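Local coordinates for ESX-5 secretion-associated protein EspG5 (PDB 6VJ5), which acts in the mycobacterial cytoplasm as a specific chaperone for its cognate PE/PPE proteins, helps prevent aggregation of PE/PPE dimers and is required for secretion of LipY and PE31/PPE18, at residues Ile10-Leu20 / His50-Ile61. Residues are numbered along the deposited sequence; the frame is centred on the assembly and turned at random.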
ATOM      1  N   ILE C  10      13.629  18.235 -16.512  1.00 72.17           N
ATOM      2  CA  ILE C  10      13.241  18.494 -15.133  1.00 71.34           C
ATOM      3  C   ILE C  10      13.877  17.444 -14.234  1.00 74.86           C
ATOM      4  O   ILE C  10      14.289  16.375 -14.684  1.00 73.83           O
ATOM      5  CB  ILE C  10      11.713  18.482 -14.928  1.00 61.57           C
ATOM      6  CG1 ILE C  10      11.143  17.118 -15.307  1.00 73.32           C
ATOM      7  CG2 ILE C  10      11.059  19.567 -15.754  1.00 80.52           C
ATOM      8  CD1 ILE C  10       9.698  16.940 -14.923  1.00 78.37           C
ATOM      9  N   THR C  11      13.933  17.754 -12.943  1.00 65.44           N
ATOM     10  CA  THR C  11      14.465  16.833 -11.949  1.00 69.19           C
ATOM     11  C   THR C  11      13.662  16.976 -10.668  1.00 69.46           C
ATOM     12  O   THR C  11      13.557  18.075 -10.114  1.00 65.16           O
ATOM     13  CB  THR C  11      15.949  17.097 -11.687  1.00 71.60           C
ATOM     14  OG1 THR C  11      16.706  16.760 -12.856  1.00 73.82           O
ATOM     15  CG2 THR C  11      16.436  16.267 -10.510  1.00 67.02           C
ATOM     16  N   VAL C  12      13.093  15.864 -10.206  1.00 56.58           N
ATOM     17  CA  VAL C  12      12.330  15.825  -8.969  1.00 58.71           C
ATOM     18  C   VAL C  12      12.906  14.720  -8.098  1.00 52.09           C
ATOM     19  O   VAL C  12      13.510  13.764  -8.588  1.00 54.64           O
ATOM     20  CB  VAL C  12      10.827  15.584  -9.221  1.00 70.70           C
ATOM     21  CG1 VAL C  12      10.265  16.656 -10.140  1.00 69.50           C
ATOM     22  CG2 VAL C  12      10.607  14.194  -9.808  1.00 66.22           C
ATOM     23  N   ASN C  13      12.719  14.859  -6.789  1.00 56.33           N
ATOM     24  CA  ASN C  13      13.072  13.770  -5.892  1.00 57.19           C
ATOM     25  C   ASN C  13      12.008  12.674  -5.981  1.00 61.97           C
ATOM     26  O   ASN C  13      11.041  12.767  -6.744  1.00 55.34           O
ATOM     27  CB  ASN C  13      13.273  14.287  -4.467  1.00 50.85           C
ATOM     28  CG  ASN C  13      12.039  14.938  -3.884  1.00 65.29           C
ATOM     29  OD1 ASN C  13      10.911  14.608  -4.244  1.00 80.31           O
ATOM     30  ND2 ASN C  13      12.252  15.866  -2.956  1.00 64.67           N
ATOM     31  N   VAL C  14      12.204  11.602  -5.213  1.00 65.99           N
ATOM     32  CA  VAL C  14      11.312  10.451  -5.307  1.00 64.10           C
ATOM     33  C   VAL C  14       9.907  10.824  -4.853  1.00 64.27           C
ATOM     34  O   VAL C  14       8.913  10.347  -5.413  1.00 64.06           O
ATOM     35  CB  VAL C  14      11.882   9.278  -4.492  1.00 61.80           C
ATOM     36  CG1 VAL C  14      10.897   8.118  -4.439  1.00 78.36           C
ATOM     37  CG2 VAL C  14      13.208   8.814  -5.083  1.00 66.15           C
ATOM     38  N   ASP C  15       9.801  11.681  -3.836  1.00 68.20           N
ATOM     39  CA  ASP C  15       8.492  12.141  -3.386  1.00 69.47           C
ATOM     40  C   ASP C  15       7.785  12.921  -4.485  1.00 64.76           C
ATOM     41  O   ASP C  15       6.605  12.689  -4.767  1.00 63.60           O
ATOM     42  CB  ASP C  15       8.645  12.997  -2.126  1.00 75.75           C
ATOM     43  CG  ASP C  15       8.904  12.169  -0.886  1.00 80.57           C
ATOM     44  OD1 ASP C  15       8.428  11.015  -0.832  1.00 77.79           O
ATOM     45  OD2 ASP C  15       9.577  12.675   0.038  1.00 79.86           O
ATOM     46  N   GLY C  16       8.497  13.853  -5.122  1.00 62.72           N
ATOM     47  CA  GLY C  16       7.879  14.659  -6.163  1.00 61.04           C
ATOM     48  C   GLY C  16       7.438  13.838  -7.359  1.00 61.91           C
ATOM     49  O   GLY C  16       6.375  14.084  -7.934  1.00 62.39           O
ATOM     50  N   PHE C  17       8.244  12.851  -7.752  1.00 57.32           N
ATOM     51  CA  PHE C  17       7.850  12.018  -8.881  1.00 60.42           C
ATOM     52  C   PHE C  17       6.574  11.245  -8.579  1.00 70.28           C
ATOM     53  O   PHE C  17       5.771  10.988  -9.483  1.00 68.13           O
ATOM     54  CB  PHE C  17       8.963  11.045  -9.248  1.00 52.69           C
ATOM     55  CG  PHE C  17       8.754  10.376 -10.571  1.00 49.43           C
ATOM     56  CD1 PHE C  17       7.929   9.269 -10.682  1.00 59.31           C
ATOM     57  CD2 PHE C  17       9.366  10.867 -11.708  1.00 61.38           C
ATOM     58  CE1 PHE C  17       7.730   8.657 -11.901  1.00 63.16           C
ATOM     59  CE2 PHE C  17       9.169  10.258 -12.932  1.00 56.74           C
ATOM     60  CZ  PHE C  17       8.350   9.153 -13.028  1.00 58.06           C
ATOM     61  N   TRP C  18       6.380  10.852  -7.320  1.00 68.45           N
ATOM     62  CA  TRP C  18       5.167  10.135  -6.948  1.00 74.56           C
ATOM     63  C   TRP C  18       3.946  11.046  -6.971  1.00 72.09           C
ATOM     64  O   TRP C  18       2.853  10.598  -7.327  1.00 68.18           O
ATOM     65  CB  TRP C  18       5.356   9.503  -5.572  1.00 69.65           C
ATOM     66  CG  TRP C  18       4.111   8.999  -4.931  1.00 70.86           C
ATOM     67  CD1 TRP C  18       3.509   7.793  -5.138  1.00 75.04           C
ATOM     68  CD2 TRP C  18       3.321   9.681  -3.957  1.00 67.31           C
ATOM     69  NE1 TRP C  18       2.387   7.682  -4.352  1.00 55.60           N
ATOM     70  CE2 TRP C  18       2.249   8.831  -3.619  1.00 69.86           C
ATOM     71  CE3 TRP C  18       3.411  10.932  -3.340  1.00 62.74           C
ATOM     72  CZ2 TRP C  18       1.278   9.192  -2.693  1.00 71.69           C
ATOM     73  CZ3 TRP C  18       2.452  11.284  -2.421  1.00 74.08           C
ATOM     74  CH2 TRP C  18       1.399  10.417  -2.102  1.00 74.38           C
ATOM     75  N   MET C  19       4.107  12.320  -6.615  1.00 61.75           N
ATOM     76  CA  MET C  19       2.973  13.235  -6.663  1.00 71.59           C
ATOM     77  C   MET C  19       2.518  13.471  -8.096  1.00 62.79           C
ATOM     78  O   MET C  19       1.314  13.468  -8.376  1.00 59.50           O
ATOM     79  CB  MET C  19       3.346  14.545  -5.979  1.00 64.26           C
ATOM     80  CG  MET C  19       3.988  14.314  -4.620  1.00 79.24           C
ATOM     81  SD  MET C  19       3.752  15.650  -3.443  1.00 87.85           S
ATOM     82  CE  MET C  19       4.472  17.012  -4.354  1.00 90.37           C
ATOM     83  N   LEU C  20       3.459  13.664  -9.022  1.00 55.15           N
ATOM     84  CA  LEU C  20       3.079  13.794 -10.424  1.00 66.35           C
ATOM     85  C   LEU C  20       2.286  12.580 -10.880  1.00 66.24           C
ATOM     86  O   LEU C  20       1.275  12.711 -11.579  1.00 68.27           O
ATOM     87  CB  LEU C  20       4.322  13.978 -11.289  1.00 62.66           C
ATOM     88  CG  LEU C  20       5.222  15.130 -10.840  1.00 66.38           C
ATOM     89  CD1 LEU C  20       6.523  15.134 -11.616  1.00 69.05           C
ATOM     90  CD2 LEU C  20       4.498  16.459 -10.998  1.00 68.44           C
ATOM     91  N   HIS C  50       2.280  18.045   1.140  1.00 78.03           N
ATOM     92  CA  HIS C  50       3.682  17.688   0.999  1.00 76.00           C
ATOM     93  C   HIS C  50       4.500  18.934   0.661  1.00 84.47           C
ATOM     94  O   HIS C  50       4.048  19.779  -0.124  1.00 79.60           O
ATOM     95  CB  HIS C  50       3.856  16.630  -0.092  1.00 83.71           C
ATOM     96  CG  HIS C  50       5.056  15.756   0.101  1.00 92.60           C
ATOM     97  ND1 HIS C  50       6.336  16.168  -0.201  1.00 91.28           N
ATOM     98  CD2 HIS C  50       5.168  14.490   0.568  1.00 84.21           C
ATOM     99  CE1 HIS C  50       7.186  15.196   0.075  1.00 86.21           C
ATOM    100  NE2 HIS C  50       6.503  14.166   0.540  1.00 88.75           N
ATOM    101  N   PRO C  51       5.691  19.092   1.245  1.00 95.86           N
ATOM    102  CA  PRO C  51       6.526  20.249   0.874  1.00 93.44           C
ATOM    103  C   PRO C  51       6.927  20.235  -0.586  1.00 92.74           C
ATOM    104  O   PRO C  51       7.064  21.302  -1.200  1.00100.58           O
ATOM    105  CB  PRO C  51       7.752  20.119   1.792  1.00 87.34           C
ATOM    106  CG  PRO C  51       7.333  19.187   2.892  1.00 90.04           C
ATOM    107  CD  PRO C  51       6.336  18.247   2.266  1.00 89.50           C
ATOM    108  N   GLY C  52       7.116  19.047  -1.163  1.00 88.75           N
ATOM    109  CA  GLY C  52       7.524  18.941  -2.549  1.00 91.33           C
ATOM    110  C   GLY C  52       6.538  19.532  -3.532  1.00 92.95           C
ATOM    111  O   GLY C  52       6.905  19.788  -4.682  1.00 98.57           O
ATOM    112  N   MET C  53       5.290  19.752  -3.112  1.00 89.06           N
ATOM    113  CA  MET C  53       4.300  20.300  -4.034  1.00 88.50           C
ATOM    114  C   MET C  53       4.588  21.768  -4.327  1.00 87.27           C
ATOM    115  O   MET C  53       4.597  22.189  -5.489  1.00 85.70           O
ATOM    116  CB  MET C  53       2.889  20.122  -3.469  1.00 84.30           C
ATOM    117  CG  MET C  53       1.787  20.287  -4.514  1.00 82.49           C
ATOM    118  SD  MET C  53       1.934  19.151  -5.914  1.00 89.47           S
ATOM    119  CE  MET C  53       1.011  17.732  -5.329  1.00 79.17           C
ATOM    120  N   ALA C  54       4.835  22.565  -3.283  1.00 88.02           N
ATOM    121  CA  ALA C  54       5.161  23.970  -3.503  1.00 89.53           C
ATOM    122  C   ALA C  54       6.497  24.129  -4.219  1.00 89.19           C
ATOM    123  O   ALA C  54       6.695  25.104  -4.953  1.00101.26           O
ATOM    124  CB  ALA C  54       5.181  24.723  -2.173  1.00 84.49           C
ATOM    125  N   VAL C  55       7.423  23.190  -4.018  1.00 90.55           N
ATOM    126  CA  VAL C  55       8.700  23.250  -4.722  1.00 96.93           C
ATOM    127  C   VAL C  55       8.489  23.065  -6.218  1.00 94.13           C
ATOM    128  O   VAL C  55       9.117  23.748  -7.037  1.00 86.27           O
ATOM    129  CB  VAL C  55       9.669  22.200  -4.148  1.00 97.60           C
ATOM    130  CG1 VAL C  55      10.955  22.151  -4.956  1.00 89.49           C
ATOM    131  CG2 VAL C  55       9.955  22.502  -2.681  1.00102.23           C
ATOM    132  N   MET C  56       7.597  22.146  -6.600  1.00 97.55           N
ATOM    133  CA  MET C  56       7.297  21.943  -8.011  1.00 96.88           C
ATOM    134  C   MET C  56       6.437  23.066  -8.579  1.00 90.26           C
ATOM    135  O   MET C  56       6.442  23.274  -9.796  1.00 87.09           O
ATOM    136  CB  MET C  56       6.602  20.594  -8.213  1.00 85.41           C
ATOM    137  CG  MET C  56       7.484  19.399  -7.885  1.00 82.98           C
ATOM    138  SD  MET C  56       7.025  17.879  -8.746  1.00 79.80           S
ATOM    139  CE  MET C  56       5.777  17.205  -7.647  1.00 79.29           C
ATOM    140  N   ARG C  57       5.694  23.787  -7.733  1.00 95.40           N
ATOM    141  CA  ARG C  57       4.929  24.928  -8.226  1.00 98.41           C
ATOM    142  C   ARG C  57       5.843  26.085  -8.612  1.00 92.16           C
ATOM    143  O   ARG C  57       5.499  26.883  -9.493  1.00 91.09           O
ATOM    144  CB  ARG C  57       3.923  25.398  -7.174  1.00 94.53           C
ATOM    145  CG  ARG C  57       2.758  24.455  -6.948  1.00 97.25           C
ATOM    146  CD  ARG C  57       1.666  25.102  -6.097  1.00 91.65           C
ATOM    147  NE  ARG C  57       0.516  24.216  -5.937  1.00 96.17           N
ATOM    148  CZ  ARG C  57       0.300  23.446  -4.874  1.00100.00           C
ATOM    149  NH1 ARG C  57       1.150  23.451  -3.854  1.00 97.35           N
ATOM    150  NH2 ARG C  57      -0.774  22.670  -4.831  1.00 96.67           N
ATOM    151  N   GLU C  58       7.005  26.193  -7.967  1.00 83.45           N
ATOM    152  CA  GLU C  58       7.923  27.284  -8.270  1.00 91.32           C
ATOM    153  C   GLU C  58       8.662  27.045  -9.578  1.00 96.49           C
ATOM    154  O   GLU C  58       8.916  27.993 -10.330  1.00 99.57           O
ATOM    155  CB  GLU C  58       8.912  27.465  -7.120  1.00 99.83           C
ATOM    156  CG  GLU C  58       8.259  27.930  -5.835  1.00111.93           C
ATOM    157  CD  GLU C  58       9.239  28.046  -4.689  1.00126.40           C
ATOM    158  OE1 GLU C  58      10.379  27.554  -4.829  1.00124.67           O
ATOM    159  OE2 GLU C  58       8.870  28.629  -3.648  1.00125.69           O
ATOM    160  N   GLN C  59       9.008  25.795  -9.871  1.00 95.87           N
ATOM    161  CA  GLN C  59       9.665  25.460 -11.128  1.00 93.62           C
ATOM    162  C   GLN C  59       8.705  25.452 -12.312  1.00 84.14           C
ATOM    163  O   GLN C  59       9.140  25.204 -13.441  1.00 88.65           O
ATOM    164  CB  GLN C  59      10.344  24.089 -11.026  1.00 95.24           C
ATOM    165  CG  GLN C  59      11.460  24.020 -10.003  1.00 93.60           C
ATOM    166  CD  GLN C  59      12.500  25.105 -10.199  1.00113.29           C
ATOM    167  OE1 GLN C  59      12.526  26.093  -9.464  1.00116.18           O
ATOM    168  NE2 GLN C  59      13.361  24.930 -11.194  1.00109.60           N
ATOM    169  N   GLY C  60       7.419  25.707 -12.085  1.00 81.38           N
ATOM    170  CA  GLY C  60       6.435  25.649 -13.145  1.00 86.76           C
ATOM    171  C   GLY C  60       6.006  24.256 -13.541  1.00 77.32           C
ATOM    172  O   GLY C  60       5.167  24.116 -14.441  1.00 76.57           O
ATOM    173  N   ILE C  61       6.556  23.221 -12.905  1.00 72.97           N
ATOM    174  CA  ILE C  61       6.181  21.851 -13.239  1.00 85.15           C
ATOM    175  C   ILE C  61       4.693  21.639 -13.009  1.00 86.86           C
ATOM    176  O   ILE C  61       4.015  20.963 -13.795  1.00 78.83           O
ATOM    177  CB  ILE C  61       7.023  20.859 -12.416  1.00 92.71           C
ATOM    178  CG1 ILE C  61       8.513  21.105 -12.650  1.00 78.64           C
ATOM    179  CG2 ILE C  61       6.653  19.425 -12.763  1.00 87.37           C
ATOM    180  CD1 ILE C  61       9.412  20.304 -11.733  1.00 85.84           C
TER
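M19 reaches from helix 14-23 into the first turn of helix 51-58. Its CB lies 4.0 Å from M56 CE. CG stands anti to the carbonyl carbon (chi1 -49°), which sends the chain toward the other helix. SD sits 3.5 Å from H50 CB, set obliquely to the imidazole, in a sulfur-aromatic contact. M53 CE lies beside both CB and SD. A bend at chi3 brings CE 3.1 Å from M53 N and also against M53 CB and M56 CE.

M56 reaches back from helix 51-58. Its SD meets L20 CD2 and V12 CG1, and its CE lies 3.2 Å from G16 O. G16 and G52 have no side chains, and their CA atoms lie 5.6 Å apart. I61 adds CG2 against L20 and CD1 against V12.

H50 is the N-cap of helix 51-58. Its ND1 accepts from G52 N in the ring plane, which fixes the ring rotation. The CE1-NE2 side of the ring meets D15, CE1 3.4 Å from D15 CB, with carboxylate and ring planes 65° apart. OD1 of D15 makes a salt bridge with R36. N13 caps helix 14-23 through OD1 and G16 N.

The axes of segments 14-20 and 51-58 cross at -79°. The contact joins helix 51-58 to helix 14-23 and to edge strand 10-13 of the large antiparallel sheet. Strand 136-141 pairs with strand 10-13, and helix 69-79 packs on I10 and L20.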